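Local coordinates for protein yeast glycogen phosphorylase (Saccharomyces cerevisiae, PDB 1YGP) that belongs to the carbohydrate phosphorylase family, whose subunits have the two-domain GT-B fold, and holds pyridoxal-5'-phosphate in a pocket of the chain, at residues Lys97-Leu102 and Thr871-Glu876; Gln88-Thr93 and Thr271-Asn276; Leu116-Ile121 and Pro265-Lys270. One frame throughout, in Å; residues are numbered along the deposited sequence.

How the interactions relate
All three interactions are largely buried and reach the same mixed sheet. Interaction 1 packs the end of helix 861-873 against strand 98-102, an inner strand of the sheet, and runs from buried Val99 and Trp873 out to partly exposed Lys97 and exposed Asn874; interaction 2 sets helix 65-94 against strand 274-284, six of seven touching residues being buried; interaction 3 joins the loops after helix 111-117 and strand 255-267, partly exposed Ile117 and Pro267 lying beside buried Asn118 and Phe269. Arg98, just past helix 65-94, packs on Phe91 and Thr92. Asn275 O and Val266 N probably hydrogen-bond. The chemistry goes from methyl-on-indole packing with a lysine bond, through a glutamine-to-backbone bond, to packing without hydrogen bonds across.

Interaction 1 of 3, residues Lys97-Leu102 and Thr871-Glu876; sequences KRVYYL and TIWNVE
The indole of Trp873 carries Val99 on one face. Methyl CG1 of Val99 stands 3.5 Å from the centroid of the six-membered ring of Trp873 and 4° from the ring normal, which defines a CH-pi contact over the face. Nearly uniform spacing confirms the central placement: Val99 CG1 is 3.7 Å from Trp873 CE2, and Val99 CG1 is 3.9 Å from Trp873 CH2. The ring of Tyr868 also meets the indole, their planes about 20° apart. At the edge, NE1 is hydrogen-bonded to Gln364, so its polar corner is satisfied by the neighbouring strand 361-366. In Val99, CG1 lies anti to the backbone N. The other methyl, Val99 CG2, meets Val875 CG2 at 3.6 Å and also borders the indole at CE3.

Lys97 adds the polar component. Its chain is extended beyond CG and crosses Val875 at about a right angle, carrying Lys97 NZ to Trp873 O at 3.0 Å. The C=O...N angle is 149°, with the donor tilted out of the carbonyl plane; NZ also has a weak bond to Pro358 O. Trp873 is the last residue of its helix, and Asn874 leaves it with positive phi, so the ammonium probably helps offset the negative helix end. The geometry is that of a helix C-terminus packed against a parallel strand of the Rossmann-like N-terminal sheet, where GT-B proteins commonly bring back their C-terminal helix.

Interaction 2 of 3, residues Gln88-Thr93 and Thr271-Asn276; sequences QQKFTT and TSNVNN
This is a buried helix-on-strand contact in which Gln88 and Phe91, near the end of helix 65-94, meet Val274 and the asparagines around it at the start of strand 274-284. The axes of the local segments come within 9.9 Å at an angle of 80°, so the helix runs nearly perpendicular to the strand and side chains must bridge the gap. Gln88 does so through its amide. Its chain is bent at chi2 (41°), and Gln88 NE2 donates to Val274 O at 3.1 Å with an N-H...O angle of 150°. The acceptor lies in the amide plane and the donor in the carbonyl plane. The same NE2 also bonds Trp84 O, and Gln88 OE1 accepts from Trp185 NE1, which together should fix the rotation of the amide.

In the family fold this strand stands where the N-terminal mixed sheet changes from antiparallel to parallel, between 255-267 and 184-189, and helix 65-94 covers it; Thr87 OG1 also takes the bond from Val274 N. Phe91 turns the edge of its ring toward the side-chain amides of Asn273 and Asn275, whose planes are inclined to the ring. On the helix itself, Gln88 O accepts Thr92 N at 3.1 Å and Thr92 OG1 at 2.8 Å, from opposite faces of the carbonyl plane. Lys90, its chain bent at chi3, brings NZ to the end of Asn273 and forms a long, weak ion pair with the C-terminal carboxylate of Thr879.

Interaction 3 of 3, residues Leu116-Ile121 and Pro265-Lys270; sequences LINMKI and PVPGFK
Phe269 has its N-H hydrogen-bonded to Thr179 OG1, while its CA and CB lie against Asn118 OD1: CA and CB of Phe269 are each 3.3 Å from Asn118 OD1. These are packing contacts, and no hydrogen bond crosses between the segments. Phe269 N is 3.4 Å from Asn118 OD1, but the angle is poor. CB of Asn118 points toward 265-270, and its chi1 of -62° puts CG beside the backbone N, anti to the carbonyl carbon. The side chain crosses Phe269 at about a right angle. The amide and ring planes stand 89° apart, and OD1 sits in the ring plane at its edge, so the oxygen faces the rim rather than the pi cloud. The other amide atom, ND2, has a weak bond to Asn114 O in helix 111-117.

Behind this side chain the backbone turns sharply. Asn118 is the centre of an inverse gamma turn, supported by a weak bond from Met119 N to Ile117 O at 2.8 Å, and is the first residue to leave the helix. The turn carries Asn118 CB to within 3.5 Å of Gly268 O and 3.8 Å of Pro267 CB, which makes Asn118 the main touching residue of its segment. Ile117 adds an apolar contact of 4.2 Å between its CG2 and Phe269 CE1, also near the ring plane, while Lys270 CG lies over one ring face toward the rim.

Around the pair, helix 518-524 packs from a different part of the chain, with Arg519 touching both Asn118 and Phe269 and Lys523 and Gln524 touching Ile117. Helix 65-94 meets both segments, through Ile76 on Leu116 and Met119 and through Leu80 and Trp84 on Pro265, at the end of strand 255-267.

Interaction 1 of 3, residues Lys97-Leu102 and Thr871-Glu876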
loop_
_atom_site.group_PDB
_atom_site.type_symbol
_atom_site.label_atom_id
_atom_site.label_comp_id
_atom_site.label_asym_id
_atom_site.label_seq_id
_atom_site.Cartn_x
_atom_site.Cartn_y
_atom_site.Cartn_z
ATOM N N LYS A 97 5.579 -24.797 -26.211
ATOM C CA LYS A 97 6.680 -23.846 -26.127
ATOM C C LYS A 97 6.027 -22.520 -25.708
ATOM O O LYS A 97 4.922 -22.197 -26.171
ATOM C CB LYS A 97 7.356 -23.685 -27.484
ATOM C CG LYS A 97 8.583 -22.804 -27.435
ATOM C CD LYS A 97 9.256 -22.680 -28.775
ATOM C CE LYS A 97 10.592 -22.034 -28.483
ATOM N NZ LYS A 97 11.349 -21.807 -29.691
ATOM N N ARG A 98 6.675 -21.765 -24.836
ATOM C CA ARG A 98 6.125 -20.542 -24.304
ATOM C C ARG A 98 7.003 -19.387 -24.719
ATOM O O ARG A 98 8.208 -19.523 -24.967
ATOM C CB ARG A 98 6.072 -20.576 -22.781
ATOM C CG ARG A 98 5.182 -21.654 -22.209
ATOM C CD ARG A 98 4.898 -21.400 -20.737
ATOM N NE ARG A 98 4.390 -22.627 -20.144
ATOM C CZ ARG A 98 3.472 -22.665 -19.187
ATOM N NH1 ARG A 98 2.913 -21.566 -18.674
ATOM N NH2 ARG A 98 3.131 -23.857 -18.709
ATOM N N VAL A 99 6.371 -18.226 -24.751
ATOM C CA VAL A 99 7.003 -16.989 -25.161
ATOM C C VAL A 99 7.128 -16.129 -23.910
ATOM O O VAL A 99 6.160 -16.043 -23.156
ATOM C CB VAL A 99 6.123 -16.284 -26.180
ATOM C CG1 VAL A 99 6.806 -15.018 -26.637
ATOM C CG2 VAL A 99 5.838 -17.207 -27.330
ATOM N N TYR A 100 8.244 -15.487 -23.618
ATOM C CA TYR A 100 8.345 -14.611 -22.476
ATOM C C TYR A 100 8.761 -13.320 -23.160
ATOM O O TYR A 100 9.661 -13.272 -24.014
ATOM C CB TYR A 100 9.395 -15.141 -21.509
ATOM C CG TYR A 100 8.892 -16.374 -20.769
ATOM C CD1 TYR A 100 7.850 -16.284 -19.840
ATOM C CD2 TYR A 100 9.486 -17.609 -21.006
ATOM C CE1 TYR A 100 7.414 -17.422 -19.151
ATOM C CE2 TYR A 100 9.061 -18.748 -20.325
ATOM C CZ TYR A 100 8.026 -18.653 -19.397
ATOM O OH TYR A 100 7.613 -19.794 -18.716
ATOM N N TYR A 101 8.002 -12.280 -22.869
ATOM C CA TYR A 101 8.167 -11.004 -23.515
ATOM C C TYR A 101 8.745 -10.097 -22.435
ATOM O O TYR A 101 8.024 -9.701 -21.501
ATOM C CB TYR A 101 6.773 -10.545 -24.015
ATOM C CG TYR A 101 6.878 -9.384 -24.991
ATOM C CD1 TYR A 101 7.097 -9.641 -26.350
ATOM C CD2 TYR A 101 6.857 -8.073 -24.516
ATOM C CE1 TYR A 101 7.314 -8.583 -27.234
ATOM C CE2 TYR A 101 7.075 -7.017 -25.392
ATOM C CZ TYR A 101 7.309 -7.278 -26.740
ATOM O OH TYR A 101 7.609 -6.226 -27.576
ATOM N N LEU A 102 10.029 -9.762 -22.477
ATOM C CA LEU A 102 10.576 -8.894 -21.456
ATOM C C LEU A 102 10.537 -7.462 -21.939
ATOM O O LEU A 102 11.041 -7.135 -23.018
ATOM C CB LEU A 102 11.996 -9.338 -21.142
ATOM C CG LEU A 102 12.180 -10.381 -20.029
ATOM C CD1 LEU A 102 11.187 -11.531 -20.146
ATOM C CD2 LEU A 102 13.581 -10.905 -20.127
ATOM N N THR A 871 7.940 -16.756 -37.625
ATOM C CA THR A 871 9.305 -16.740 -38.119
ATOM C C THR A 871 10.350 -16.846 -37.019
ATOM O O THR A 871 11.412 -17.458 -37.171
ATOM C CB THR A 871 9.544 -15.459 -38.952
ATOM O OG1 THR A 871 9.375 -14.324 -38.120
ATOM C CG2 THR A 871 8.559 -15.368 -40.102
ATOM N N ILE A 872 10.025 -16.264 -35.870
ATOM C CA ILE A 872 10.994 -16.159 -34.803
ATOM C C ILE A 872 10.768 -17.159 -33.694
ATOM O O ILE A 872 11.666 -17.939 -33.382
ATOM C CB ILE A 872 10.952 -14.684 -34.286
ATOM C CG1 ILE A 872 11.317 -13.728 -35.462
ATOM C CG2 ILE A 872 11.911 -14.510 -33.108
ATOM C CD1 ILE A 872 11.212 -12.206 -35.269
ATOM N N TRP A 873 9.597 -17.140 -33.072
ATOM C CA TRP A 873 9.392 -17.964 -31.901
ATOM C C TRP A 873 9.111 -19.432 -32.178
ATOM O O TRP A 873 9.341 -20.294 -31.332
ATOM C CB TRP A 873 8.244 -17.392 -31.062
ATOM C CG TRP A 873 8.465 -15.983 -30.515
ATOM C CD1 TRP A 873 9.719 -15.466 -30.254
ATOM C CD2 TRP A 873 7.467 -15.063 -30.300
ATOM N NE1 TRP A 873 9.513 -14.224 -29.902
ATOM C CE2 TRP A 873 8.204 -13.933 -29.912
ATOM C CE3 TRP A 873 6.071 -15.026 -30.380
ATOM C CZ2 TRP A 873 7.561 -12.740 -29.606
ATOM C CZ3 TRP A 873 5.433 -13.833 -30.068
ATOM C CH2 TRP A 873 6.167 -12.702 -29.689
ATOM N N ASN A 874 8.544 -19.690 -33.360
ATOM C CA ASN A 874 8.109 -21.005 -33.811
ATOM C C ASN A 874 7.223 -21.574 -32.726
ATOM O O ASN A 874 7.411 -22.641 -32.149
ATOM C CB ASN A 874 9.318 -21.904 -34.084
ATOM C CG ASN A 874 10.230 -21.253 -35.117
ATOM O OD1 ASN A 874 11.389 -20.937 -34.850
ATOM N ND2 ASN A 874 9.780 -20.959 -36.332
ATOM N N VAL A 875 6.185 -20.784 -32.496
ATOM C CA VAL A 875 5.243 -21.047 -31.435
ATOM C C VAL A 875 3.861 -21.266 -32.061
ATOM O O VAL A 875 3.523 -20.638 -33.066
ATOM C CB VAL A 875 5.432 -19.804 -30.507
ATOM C CG1 VAL A 875 4.171 -19.007 -30.332
ATOM C CG2 VAL A 875 5.944 -20.301 -29.171
ATOM N N GLU A 876 3.065 -22.192 -31.540
ATOM C CA GLU A 876 1.708 -22.447 -32.005
ATOM C C GLU A 876 0.776 -22.019 -30.862
ATOM O O GLU A 876 1.165 -22.122 -29.687
ATOM C CB GLU A 876 1.426 -23.927 -32.248
ATOM C CG GLU A 876 2.275 -24.644 -33.256
ATOM C CD GLU A 876 2.150 -24.062 -34.654
ATOM O OE1 GLU A 876 1.077 -24.169 -35.252
ATOM O OE2 GLU A 876 3.139 -23.507 -35.139
#

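Interaction 2 of 3, residues Gln88-Thr93 and Thr271-Asn276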
loop_
_atom_site.group_PDB
_atom_site.type_symbol
_atom_site.label_atom_id
_atom_site.label_comp_id
_atom_site.label_asym_id
_atom_site.label_seq_id
_atom_site.Cartn_x
_atom_site.Cartn_y
_atom_site.Cartn_z
ATOM N N GLN A 88 -3.575 -21.249 -17.182
ATOM C CA GLN A 88 -2.287 -21.615 -16.625
ATOM C C GLN A 88 -2.191 -23.125 -16.392
ATOM O O GLN A 88 -1.153 -23.754 -16.601
ATOM C CB GLN A 88 -2.137 -20.795 -15.345
ATOM C CG GLN A 88 -1.355 -19.480 -15.521
ATOM C CD GLN A 88 -1.655 -18.688 -16.783
ATOM O OE1 GLN A 88 -0.799 -18.443 -17.632
ATOM N NE2 GLN A 88 -2.877 -18.256 -16.988
ATOM N N GLN A 89 -3.284 -23.774 -16.033
ATOM C CA GLN A 89 -3.263 -25.201 -15.819
ATOM C C GLN A 89 -3.227 -25.846 -17.175
ATOM O O GLN A 89 -2.482 -26.814 -17.299
ATOM C CB GLN A 89 -4.494 -25.660 -15.098
ATOM C CG GLN A 89 -4.579 -27.134 -14.836
ATOM C CD GLN A 89 -3.423 -27.679 -14.023
ATOM O OE1 GLN A 89 -3.338 -27.507 -12.812
ATOM N NE2 GLN A 89 -2.510 -28.382 -14.656
ATOM N N LYS A 90 -3.936 -25.369 -18.210
ATOM C CA LYS A 90 -3.892 -25.982 -19.537
ATOM C C LYS A 90 -2.443 -26.007 -20.005
ATOM O O LYS A 90 -1.910 -27.074 -20.288
ATOM C CB LYS A 90 -4.763 -25.185 -20.507
ATOM C CG LYS A 90 -4.575 -25.497 -21.994
ATOM C CD LYS A 90 -5.691 -24.877 -22.824
ATOM C CE LYS A 90 -5.721 -23.359 -22.644
ATOM N NZ LYS A 90 -6.933 -22.754 -23.183
ATOM N N PHE A 91 -1.735 -24.884 -19.973
ATOM C CA PHE A 91 -0.358 -24.832 -20.416
ATOM C C PHE A 91 0.506 -25.764 -19.584
ATOM O O PHE A 91 1.272 -26.507 -20.193
ATOM C CB PHE A 91 0.125 -23.399 -20.330
ATOM C CG PHE A 91 -0.709 -22.430 -21.181
ATOM C CD1 PHE A 91 -1.473 -22.863 -22.271
ATOM C CD2 PHE A 91 -0.680 -21.067 -20.881
ATOM C CE1 PHE A 91 -2.184 -21.942 -23.034
ATOM C CE2 PHE A 91 -1.396 -20.158 -21.659
ATOM C CZ PHE A 91 -2.149 -20.591 -22.734
ATOM N N THR A 92 0.362 -25.850 -18.257
ATOM C CA THR A 92 1.095 -26.816 -17.452
ATOM C C THR A 92 0.808 -28.251 -17.912
ATOM O O THR A 92 1.725 -29.040 -18.168
ATOM C CB THR A 92 0.704 -26.628 -15.980
ATOM O OG1 THR A 92 1.037 -25.293 -15.629
ATOM C CG2 THR A 92 1.462 -27.558 -15.041
ATOM N N THR A 93 -0.456 -28.600 -18.090
ATOM C CA THR A 93 -0.845 -29.915 -18.541
ATOM C C THR A 93 -0.394 -30.177 -19.964
ATOM O O THR A 93 -0.063 -31.319 -20.273
ATOM C CB THR A 93 -2.373 -30.006 -18.396
ATOM O OG1 THR A 93 -2.591 -30.179 -16.994
ATOM C CG2 THR A 93 -3.028 -31.089 -19.222
ATOM N N THR A 271 -11.739 -15.246 -26.580
ATOM C CA THR A 271 -11.131 -16.442 -26.043
ATOM C C THR A 271 -11.566 -16.499 -24.595
ATOM O O THR A 271 -12.154 -15.553 -24.066
ATOM C CB THR A 271 -9.610 -16.353 -26.063
ATOM O OG1 THR A 271 -9.221 -15.105 -26.657
ATOM C CG2 THR A 271 -9.043 -17.564 -26.753
ATOM N N SER A 272 -11.327 -17.607 -23.925
ATOM C CA SER A 272 -11.446 -17.596 -22.485
ATOM C C SER A 272 -10.032 -17.838 -21.955
ATOM O O SER A 272 -9.804 -18.285 -20.827
ATOM C CB SER A 272 -12.379 -18.689 -22.118
ATOM O OG SER A 272 -11.855 -19.856 -22.749
ATOM N N ASN A 273 -9.049 -17.537 -22.805
ATOM C CA ASN A 273 -7.647 -17.810 -22.540
ATOM C C ASN A 273 -7.270 -16.493 -21.895
ATOM O O ASN A 273 -7.631 -15.430 -22.423
ATOM C CB ASN A 273 -6.947 -18.049 -23.888
ATOM C CG ASN A 273 -5.659 -18.875 -23.934
ATOM O OD1 ASN A 273 -4.547 -18.332 -23.923
ATOM N ND2 ASN A 273 -5.767 -20.204 -24.059
ATOM N N VAL A 274 -6.748 -16.557 -20.673
ATOM C CA VAL A 274 -6.308 -15.362 -19.992
ATOM C C VAL A 274 -4.859 -15.628 -19.664
ATOM O O VAL A 274 -4.493 -16.595 -18.988
ATOM C CB VAL A 274 -7.100 -15.092 -18.697
ATOM C CG1 VAL A 274 -6.586 -13.854 -17.998
ATOM C CG2 VAL A 274 -8.548 -14.867 -19.037
ATOM N N ASN A 275 -4.037 -14.761 -20.229
ATOM C CA ASN A 275 -2.619 -14.843 -20.042
ATOM C C ASN A 275 -2.133 -13.918 -18.957
ATOM O O ASN A 275 -2.935 -13.201 -18.369
ATOM C CB ASN A 275 -1.951 -14.557 -21.365
ATOM C CG ASN A 275 -1.797 -15.850 -22.148
ATOM O OD1 ASN A 275 -1.716 -15.836 -23.367
ATOM N ND2 ASN A 275 -1.729 -17.033 -21.552
ATOM N N ASN A 276 -0.851 -13.847 -18.643
ATOM C CA ASN A 276 -0.422 -13.143 -17.462
ATOM C C ASN A 276 0.741 -12.191 -17.661
ATOM O O ASN A 276 1.610 -12.390 -18.529
ATOM C CB ASN A 276 -0.089 -14.203 -16.446
ATOM C CG ASN A 276 0.360 -13.646 -15.113
ATOM O OD1 ASN A 276 1.499 -13.822 -14.701
ATOM N ND2 ASN A 276 -0.486 -12.933 -14.394
#

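Interaction 3 of 3, residues Leu116-Ile121 and Pro265-Lys270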
loop_
_atom_site.group_PDB
_atom_site.type_symbol
_atom_site.label_atom_id
_atom_site.label_comp_id
_atom_site.label_asym_id
_atom_site.label_seq_id
_atom_site.Cartn_x
_atom_site.Cartn_y
_atom_site.Cartn_z
ATOM N N LEU A 116 -14.404 -5.481 -19.959
ATOM C CA LEU A 116 -15.801 -5.611 -20.333
ATOM C C LEU A 116 -15.999 -6.038 -21.788
ATOM O O LEU A 116 -16.940 -6.788 -22.113
ATOM C CB LEU A 116 -16.459 -4.270 -20.031
ATOM C CG LEU A 116 -17.386 -4.179 -18.829
ATOM C CD1 LEU A 116 -16.710 -4.742 -17.596
ATOM C CD2 LEU A 116 -17.781 -2.726 -18.614
ATOM N N ILE A 117 -15.137 -5.535 -22.676
ATOM C CA ILE A 117 -15.159 -5.867 -24.097
ATOM C C ILE A 117 -14.557 -7.244 -24.277
ATOM O O ILE A 117 -15.175 -8.057 -24.949
ATOM C CB ILE A 117 -14.356 -4.811 -24.916
ATOM C CG1 ILE A 117 -15.236 -3.587 -25.047
ATOM C CG2 ILE A 117 -13.946 -5.307 -26.298
ATOM C CD1 ILE A 117 -14.379 -2.360 -25.321
ATOM N N ASN A 118 -13.415 -7.604 -23.702
ATOM C CA ASN A 118 -12.857 -8.914 -23.932
ATOM C C ASN A 118 -13.463 -9.841 -22.906
ATOM O O ASN A 118 -12.756 -10.385 -22.043
ATOM C CB ASN A 118 -11.376 -8.893 -23.755
ATOM C CG ASN A 118 -10.712 -7.988 -24.734
ATOM O OD1 ASN A 118 -10.734 -8.206 -25.944
ATOM N ND2 ASN A 118 -10.137 -6.923 -24.209
ATOM N N MET A 119 -14.782 -10.047 -22.976
ATOM C CA MET A 119 -15.449 -10.860 -21.986
ATOM C C MET A 119 -16.371 -11.796 -22.723
ATOM O O MET A 119 -17.345 -11.341 -23.330
ATOM C CB MET A 119 -16.246 -9.979 -21.040
ATOM C CG MET A 119 -16.619 -10.740 -19.785
ATOM S SD MET A 119 -18.033 -10.010 -18.922
ATOM C CE MET A 119 -17.241 -9.137 -17.616
ATOM N N LYS A 120 -16.067 -13.088 -22.712
ATOM C CA LYS A 120 -16.922 -14.104 -23.329
ATOM C C LYS A 120 -17.969 -14.580 -22.332
ATOM O O LYS A 120 -17.681 -14.626 -21.136
ATOM C CB LYS A 120 -16.111 -15.327 -23.763
ATOM N N ILE A 121 -19.163 -14.879 -22.823
ATOM C CA ILE A 121 -20.275 -15.398 -22.032
ATOM C C ILE A 121 -20.595 -16.731 -22.736
ATOM O O ILE A 121 -20.786 -17.745 -22.061
ATOM C CB ILE A 121 -21.501 -14.409 -22.083
ATOM C CG1 ILE A 121 -21.159 -13.107 -21.392
ATOM C CG2 ILE A 121 -22.719 -15.018 -21.411
ATOM C CD1 ILE A 121 -20.681 -13.202 -19.938
ATOM N N PRO A 265 -3.864 -10.350 -14.718
ATOM C CA PRO A 265 -4.490 -11.191 -15.728
ATOM C C PRO A 265 -4.678 -10.443 -17.052
ATOM O O PRO A 265 -4.938 -9.246 -17.026
ATOM C CB PRO A 265 -5.769 -11.625 -15.020
ATOM C CG PRO A 265 -6.146 -10.444 -14.181
ATOM C CD PRO A 265 -4.798 -9.997 -13.656
ATOM N N VAL A 266 -4.582 -11.055 -18.231
ATOM C CA VAL A 266 -4.707 -10.359 -19.516
ATOM C C VAL A 266 -5.719 -11.098 -20.404
ATOM O O VAL A 266 -5.427 -12.196 -20.894
ATOM C CB VAL A 266 -3.315 -10.281 -20.254
ATOM C CG1 VAL A 266 -3.524 -9.602 -21.590
ATOM C CG2 VAL A 266 -2.277 -9.476 -19.472
ATOM N N PRO A 267 -6.923 -10.560 -20.634
ATOM C CA PRO A 267 -7.943 -11.157 -21.474
ATOM C C PRO A 267 -7.609 -10.959 -22.937
ATOM O O PRO A 267 -6.863 -10.027 -23.265
ATOM C CB PRO A 267 -9.197 -10.473 -21.054
ATOM C CG PRO A 267 -8.700 -9.068 -20.872
ATOM C CD PRO A 267 -7.359 -9.248 -20.186
ATOM N N GLY A 268 -8.215 -11.857 -23.734
ATOM C CA GLY A 268 -8.132 -11.926 -25.186
ATOM C C GLY A 268 -9.533 -11.762 -25.752
ATOM O O GLY A 268 -10.493 -12.054 -25.042
ATOM N N PHE A 269 -9.761 -11.284 -26.978
ATOM C CA PHE A 269 -11.110 -11.077 -27.514
ATOM C C PHE A 269 -11.694 -12.401 -27.972
ATOM O O PHE A 269 -11.111 -13.154 -28.756
ATOM C CB PHE A 269 -11.016 -10.096 -28.653
ATOM C CG PHE A 269 -12.322 -9.631 -29.283
ATOM C CD1 PHE A 269 -13.158 -8.730 -28.608
ATOM C CD2 PHE A 269 -12.659 -10.055 -30.575
ATOM C CE1 PHE A 269 -14.315 -8.254 -29.224
ATOM C CE2 PHE A 269 -13.810 -9.575 -31.187
ATOM C CZ PHE A 269 -14.631 -8.677 -30.508
ATOM N N LYS A 270 -12.832 -12.732 -27.375
ATOM C CA LYS A 270 -13.569 -13.968 -27.646
ATOM C C LYS A 270 -12.916 -15.263 -27.171
ATOM O O LYS A 270 -13.478 -16.341 -27.341
ATOM C CB LYS A 270 -13.867 -14.128 -29.147
ATOM C CG LYS A 270 -14.855 -13.079 -29.599
ATOM C CD LYS A 270 -14.981 -13.150 -31.088
ATOM C CE LYS A 270 -16.055 -12.193 -31.546
ATOM N NZ LYS A 270 -16.002 -12.080 -32.989
#